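HD superfamily hydrolase (Clostridium acetobutylicum ATCC 824, PDB 3CCG) probably hydrolyses P(1),P(4)-bis(5'-adenosyl) tetraphosphate symmetrically to two ADP, as a di-iron enzyme of the HD-domain family. Local coordinates at residues A[31-39]-A[146-154]. Sequence-based numbering, arbitrary orientation. Where two conformers were deposited one is given.
Sequences AVRLAGIYN and KAADEDLNK
Arg-33 and Asp-149 form a salt bridge between two helices of this all-helical HD-domain fold. Helix 5-38, which also carries the iron ligand His-23, here meets the junction of helices 141-150 and 152-170. The axes of segments 31-38 and 146-150 run at 42° to each other.

Arg-33 starts out extended and then bends at chi3, which turns its guanidinium toward the carboxylate. NH1 donates to Asp-149 OD1 at 2.8 Å, nearly straight at 169°. OD1 lies in the guanidinium plane and is met on its syn side, although the two flat groups stand almost perpendicular. A water accepts from Arg-33 NH2 and donates to the same OD1, so this oxygen takes two bonds and the guanidinium is held through both terminal nitrogens.

Leu-34 is buried. Its CD2 sits 4.4 Å from Ala-148 CB, and elsewhere its side chain touches Ile-128 of helix 121-132, the helix that supplies the iron ligand Asp-130. Ala-148 and Leu-152 pack on that helix too, through Ile-132 and Leu-121, so it underlies both partners.

Ile-37 crosses Asp-149 at about a right angle, with CD1 3.6 Å from OD1. Apolar carbon thus lines one flank of the salt bridge. Ile-37 CG2 also lies over a face of the Tyr-38 ring, offset toward the rim.

Tyr-38 reaches across to the second segment. Its CZ lies 3.9 Å from Leu-152 CB. The hydroxyl arrives where helix 141-150 breaks and Asp-151 N-caps the next helix. There Tyr-38 OH donates to Ala-148 O at 2.6 Å; the acceptor lies at the ring edge, while the hydroxyl stands above the carbonyl plane, 38° out of it.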
ATOM      1  N   ALA A  31     -18.452  -5.702 -20.165  1.00 12.64           N
ATOM      2  CA  ALA A  31     -17.864  -6.978 -19.769  1.00 13.22           C
ATOM      3  C   ALA A  31     -18.035  -7.995 -20.890  1.00 13.94           C
ATOM      4  O   ALA A  31     -17.140  -8.733 -21.198  1.00 13.97           O
ATOM      5  CB  ALA A  31     -18.506  -7.513 -18.470  1.00 12.42           C
ATOM      6  N   VAL A  32     -19.219  -8.006 -21.503  1.00 12.23           N
ATOM      7  CA  VAL A  32     -19.467  -8.937 -22.601  1.00 14.99           C
ATOM      8  C   VAL A  32     -18.566  -8.623 -23.781  1.00 14.51           C
ATOM      9  O   VAL A  32     -18.004  -9.536 -24.392  1.00 14.93           O
ATOM     10  CB  VAL A  32     -20.964  -8.936 -22.964  1.00 14.07           C
ATOM     11  CG1 VAL A  32     -21.233  -9.688 -24.307  1.00 15.93           C
ATOM     12  CG2 VAL A  32     -21.775  -9.572 -21.857  1.00 16.09           C
ATOM     13  N   ARG A  33     -18.417  -7.334 -24.078  1.00 14.08           N
ATOM     14  CA  ARG A  33     -17.558  -6.902 -25.202  1.00 14.14           C
ATOM     15  C   ARG A  33     -16.096  -7.349 -24.964  1.00 15.95           C
ATOM     16  O   ARG A  33     -15.414  -7.973 -25.807  1.00 18.31           O
ATOM     17  CB  ARG A  33     -17.661  -5.399 -25.400  1.00 16.61           C
ATOM     18  CG  ARG A  33     -16.864  -4.866 -26.599  1.00 17.80           C
ATOM     19  CD  ARG A  33     -17.011  -3.392 -26.776  1.00 21.38           C
ATOM     20  NE  ARG A  33     -16.533  -2.629 -25.624  1.00 22.76           N
ATOM     21  CZ  ARG A  33     -15.261  -2.366 -25.387  1.00 22.01           C
ATOM     22  NH1 ARG A  33     -14.321  -2.844 -26.178  1.00 23.88           N
ATOM     23  NH2 ARG A  33     -14.935  -1.653 -24.316  1.00 23.02           N
ATOM     24  N   LEU A  34     -15.615  -7.124 -23.732  1.00 15.50           N
ATOM     25  CA  LEU A  34     -14.250  -7.473 -23.421  1.00 14.64           C
ATOM     26  C   LEU A  34     -14.060  -8.987 -23.419  1.00 12.65           C
ATOM     27  O   LEU A  34     -12.999  -9.520 -23.745  1.00 16.79           O
ATOM     28  CB  LEU A  34     -13.824  -6.842 -22.079  1.00 15.12           C
ATOM     29  CG  LEU A  34     -13.666  -5.343 -22.033  1.00 14.66           C
ATOM     30  CD1 LEU A  34     -13.451  -4.869 -20.585  1.00 17.14           C
ATOM     31  CD2 LEU A  34     -12.491  -4.852 -22.915  1.00 17.59           C
ATOM     32  N   ALA A  35     -15.084  -9.700 -22.999  1.00 14.18           N
ATOM     33  CA  ALA A  35     -15.045 -11.140 -23.006  1.00 13.61           C
ATOM     34  C   ALA A  35     -14.842 -11.707 -24.402  1.00 15.54           C
ATOM     35  O   ALA A  35     -14.191 -12.710 -24.575  1.00 16.54           O
ATOM     36  CB  ALA A  35     -16.339 -11.726 -22.389  1.00 15.72           C
ATOM     37  N   GLY A  36     -15.485 -11.037 -25.353  1.00 17.87           N
ATOM     38  CA  GLY A  36     -15.322 -11.401 -26.766  1.00 20.21           C
ATOM     39  C   GLY A  36     -13.881 -11.193 -27.197  1.00 20.09           C
ATOM     40  O   GLY A  36     -13.298 -12.067 -27.847  1.00 23.87           O
ATOM     41  N   ILE A  37     -13.288 -10.060 -26.845  1.00 16.31           N
ATOM     42  CA  ILE A  37     -11.896  -9.757 -27.191  1.00 16.96           C
ATOM     43  C   ILE A  37     -10.906 -10.763 -26.579  1.00 19.94           C
ATOM     44  O   ILE A  37      -9.957 -11.210 -27.254  1.00 23.25           O
ATOM     45  CB  ILE A  37     -11.498  -8.355 -26.733  1.00 18.27           C
ATOM     46  CG1 ILE A  37     -12.251  -7.295 -27.555  1.00 17.22           C
ATOM     47  CG2 ILE A  37      -9.948  -8.128 -26.816  1.00 22.35           C
ATOM     48  CD1 ILE A  37     -12.200  -5.870 -27.019  1.00 22.49           C
ATOM     49  N   TYR A  38     -11.138 -11.157 -25.315  1.00 16.49           N
ATOM     50  CA  TYR A  38     -10.186 -11.966 -24.576  1.00 18.03           C
ATOM     51  C   TYR A  38     -10.549 -13.442 -24.423  1.00 18.03           C
ATOM     52  O   TYR A  38      -9.898 -14.201 -23.723  1.00 18.79           O
ATOM     53  CB  TYR A  38      -9.909 -11.302 -23.191  1.00 17.41           C
ATOM     54  CG  TYR A  38      -9.156  -9.986 -23.309  1.00 21.39           C
ATOM     55  CD1 TYR A  38      -7.773  -9.965 -23.528  1.00 22.36           C
ATOM     56  CD2 TYR A  38      -9.798  -8.762 -23.161  1.00 13.79           C
ATOM     57  CE1 TYR A  38      -7.095  -8.788 -23.653  1.00 22.67           C
ATOM     58  CE2 TYR A  38      -9.100  -7.549 -23.296  1.00 18.14           C
ATOM     59  CZ  TYR A  38      -7.734  -7.589 -23.543  1.00 19.35           C
ATOM     60  OH  TYR A  38      -7.048  -6.411 -23.646  1.00 21.96           O
ATOM     61  N   ASN A  39     -11.627 -13.863 -25.075  0.50 18.67           N
ATOM     62  CA  ASN A  39     -12.046 -15.264 -25.033  0.50 20.89           C
ATOM     63  C   ASN A  39     -12.529 -15.746 -23.650  0.50 19.27           C
ATOM     64  O   ASN A  39     -12.331 -16.894 -23.246  0.50 20.64           O
ATOM     65  CB  ASN A  39     -10.914 -16.164 -25.558  0.50 22.05           C
ATOM     66  CG  ASN A  39     -11.390 -17.570 -25.905  0.50 24.01           C
ATOM     67  OD1 ASN A  39     -12.553 -17.779 -26.240  0.50 25.51           O
ATOM     68  ND2 ASN A  39     -10.484 -18.539 -25.835  0.50 29.81           N
ATOM     69  N   LYS A 146      -8.656   2.408 -24.606  1.00 25.05           N
ATOM     70  CA  LYS A 146      -7.713   1.869 -25.597  1.00 26.06           C
ATOM     71  C   LYS A 146      -6.873   0.752 -25.020  1.00 24.87           C
ATOM     72  O   LYS A 146      -6.716  -0.300 -25.616  1.00 23.70           O
ATOM     73  CB  LYS A 146      -6.758   2.947 -26.131  1.00 28.32           C
ATOM     74  CG  LYS A 146      -7.292   3.737 -27.301  1.00 36.43           C
ATOM     75  CD  LYS A 146      -6.178   4.521 -27.980  1.00 37.97           C
ATOM     76  N   ALA A 147      -6.327   0.996 -23.831  1.00 22.81           N
ATOM     77  CA  ALA A 147      -5.460   0.031 -23.176  1.00 22.38           C
ATOM     78  C   ALA A 147      -6.230  -1.240 -22.841  1.00 19.78           C
ATOM     79  O   ALA A 147      -5.744  -2.358 -23.010  1.00 23.84           O
ATOM     80  CB  ALA A 147      -4.844   0.673 -21.910  1.00 22.11           C
ATOM     81  N   ALA A 148      -7.476  -1.072 -22.409  1.00 21.78           N
ATOM     82  CA  ALA A 148      -8.283  -2.248 -22.051  1.00 22.32           C
ATOM     83  C   ALA A 148      -8.514  -3.132 -23.262  1.00 22.35           C
ATOM     84  O   ALA A 148      -8.523  -4.345 -23.157  1.00 21.33           O
ATOM     85  CB  ALA A 148      -9.621  -1.844 -21.401  1.00 20.68           C
ATOM     86  N   ASP A 149      -8.701  -2.497 -24.419  1.00 21.73           N
ATOM     87  CA  ASP A 149      -8.929  -3.271 -25.643  1.00 25.52           C
ATOM     88  C   ASP A 149      -7.706  -4.068 -26.115  1.00 25.39           C
ATOM     89  O   ASP A 149      -7.839  -5.087 -26.764  1.00 28.35           O
ATOM     90  CB  ASP A 149      -9.421  -2.359 -26.776  1.00 24.56           C
ATOM     91  CG  ASP A 149     -10.858  -1.975 -26.632  1.00 24.89           C
ATOM     92  OD1 ASP A 149     -11.578  -2.579 -25.812  1.00 25.14           O
ATOM     93  OD2 ASP A 149     -11.301  -1.093 -27.384  1.00 31.73           O
ATOM     94  N   GLU A 150      -6.517  -3.608 -25.747  1.00 28.46           N
ATOM     95  CA  GLU A 150      -5.253  -4.198 -26.231  1.00 31.86           C
ATOM     96  C   GLU A 150      -4.396  -4.938 -25.217  1.00 30.02           C
ATOM     97  O   GLU A 150      -3.778  -5.959 -25.517  1.00 33.67           O
ATOM     98  CB  GLU A 150      -4.359  -3.066 -26.753  1.00 34.71           C
ATOM     99  CG  GLU A 150      -4.989  -2.177 -27.803  1.00 42.91           C
ATOM    100  CD  GLU A 150      -4.193  -0.895 -28.034  1.00 52.64           C
ATOM    101  OE1 GLU A 150      -3.151  -0.696 -27.356  1.00 57.59           O
ATOM    102  OE2 GLU A 150      -4.622  -0.080 -28.889  1.00 58.99           O
ATOM    103  N   ASP A 151      -4.348  -4.387 -24.015  1.00 25.04           N
ATOM    104  CA  ASP A 151      -3.458  -4.870 -22.981  1.00 26.35           C
ATOM    105  C   ASP A 151      -4.103  -4.610 -21.607  1.00 21.11           C
ATOM    106  O   ASP A 151      -3.918  -3.589 -20.959  1.00 22.01           O
ATOM    107  CB  ASP A 151      -2.136  -4.131 -23.154  1.00 27.35           C
ATOM    108  CG  ASP A 151      -1.046  -4.624 -22.212  1.00 33.19           C
ATOM    109  OD1 ASP A 151      -1.328  -5.445 -21.324  1.00 32.69           O
ATOM    110  OD2 ASP A 151       0.114  -4.171 -22.367  1.00 43.34           O
ATOM    111  N   LEU A 152      -4.903  -5.583 -21.239  1.00 22.95           N
ATOM    112  CA  LEU A 152      -5.709  -5.547 -20.041  1.00 23.63           C
ATOM    113  C   LEU A 152      -4.855  -5.274 -18.790  1.00 24.02           C
ATOM    114  O   LEU A 152      -5.217  -4.442 -17.986  1.00 21.84           O
ATOM    115  CB  LEU A 152      -6.500  -6.861 -19.925  1.00 25.65           C
ATOM    116  CG  LEU A 152      -7.611  -6.981 -18.906  1.00 24.28           C
ATOM    117  CD1 LEU A 152      -8.560  -5.781 -19.096  1.00 23.73           C
ATOM    118  CD2 LEU A 152      -8.301  -8.352 -19.058  1.00 23.33           C
ATOM    119  N   ASN A 153      -3.718  -5.954 -18.665  1.00 22.10           N
ATOM    120  CA  ASN A 153      -2.843  -5.743 -17.514  1.00 21.67           C
ATOM    121  C   ASN A 153      -2.332  -4.291 -17.455  1.00 20.40           C
ATOM    122  O   ASN A 153      -2.231  -3.668 -16.382  1.00 19.67           O
ATOM    123  CB  ASN A 153      -1.682  -6.757 -17.502  1.00 21.22           C
ATOM    124  CG  ASN A 153      -2.127  -8.173 -17.167  1.00 25.58           C
ATOM    125  OD1 ASN A 153      -3.192  -8.381 -16.594  1.00 23.71           O
ATOM    126  ND2 ASN A 153      -1.312  -9.155 -17.527  1.00 26.76           N
ATOM    127  N   LYS A 154      -2.014  -3.740 -18.617  1.00 19.13           N
ATOM    128  CA  LYS A 154      -1.607  -2.354 -18.671  1.00 21.24           C
ATOM    129  C   LYS A 154      -2.716  -1.444 -18.156  1.00 21.01           C
ATOM    130  O   LYS A 154      -2.492  -0.499 -17.423  1.00 21.43           O
ATOM    131  CB  LYS A 154      -1.210  -1.957 -20.106  1.00 25.76           C
ATOM    132  CG  LYS A 154      -0.876  -0.469 -20.296  1.00 28.95           C
ATOM    133  CD  LYS A 154      -0.656  -0.134 -21.798  1.00 35.97           C
ATOM    134  CE  LYS A 154      -0.247   1.336 -22.020  1.00 40.63           C
TER
HETATM  135  O   HOH W   1     -12.385  -0.244 -24.320  1.00 34.24           O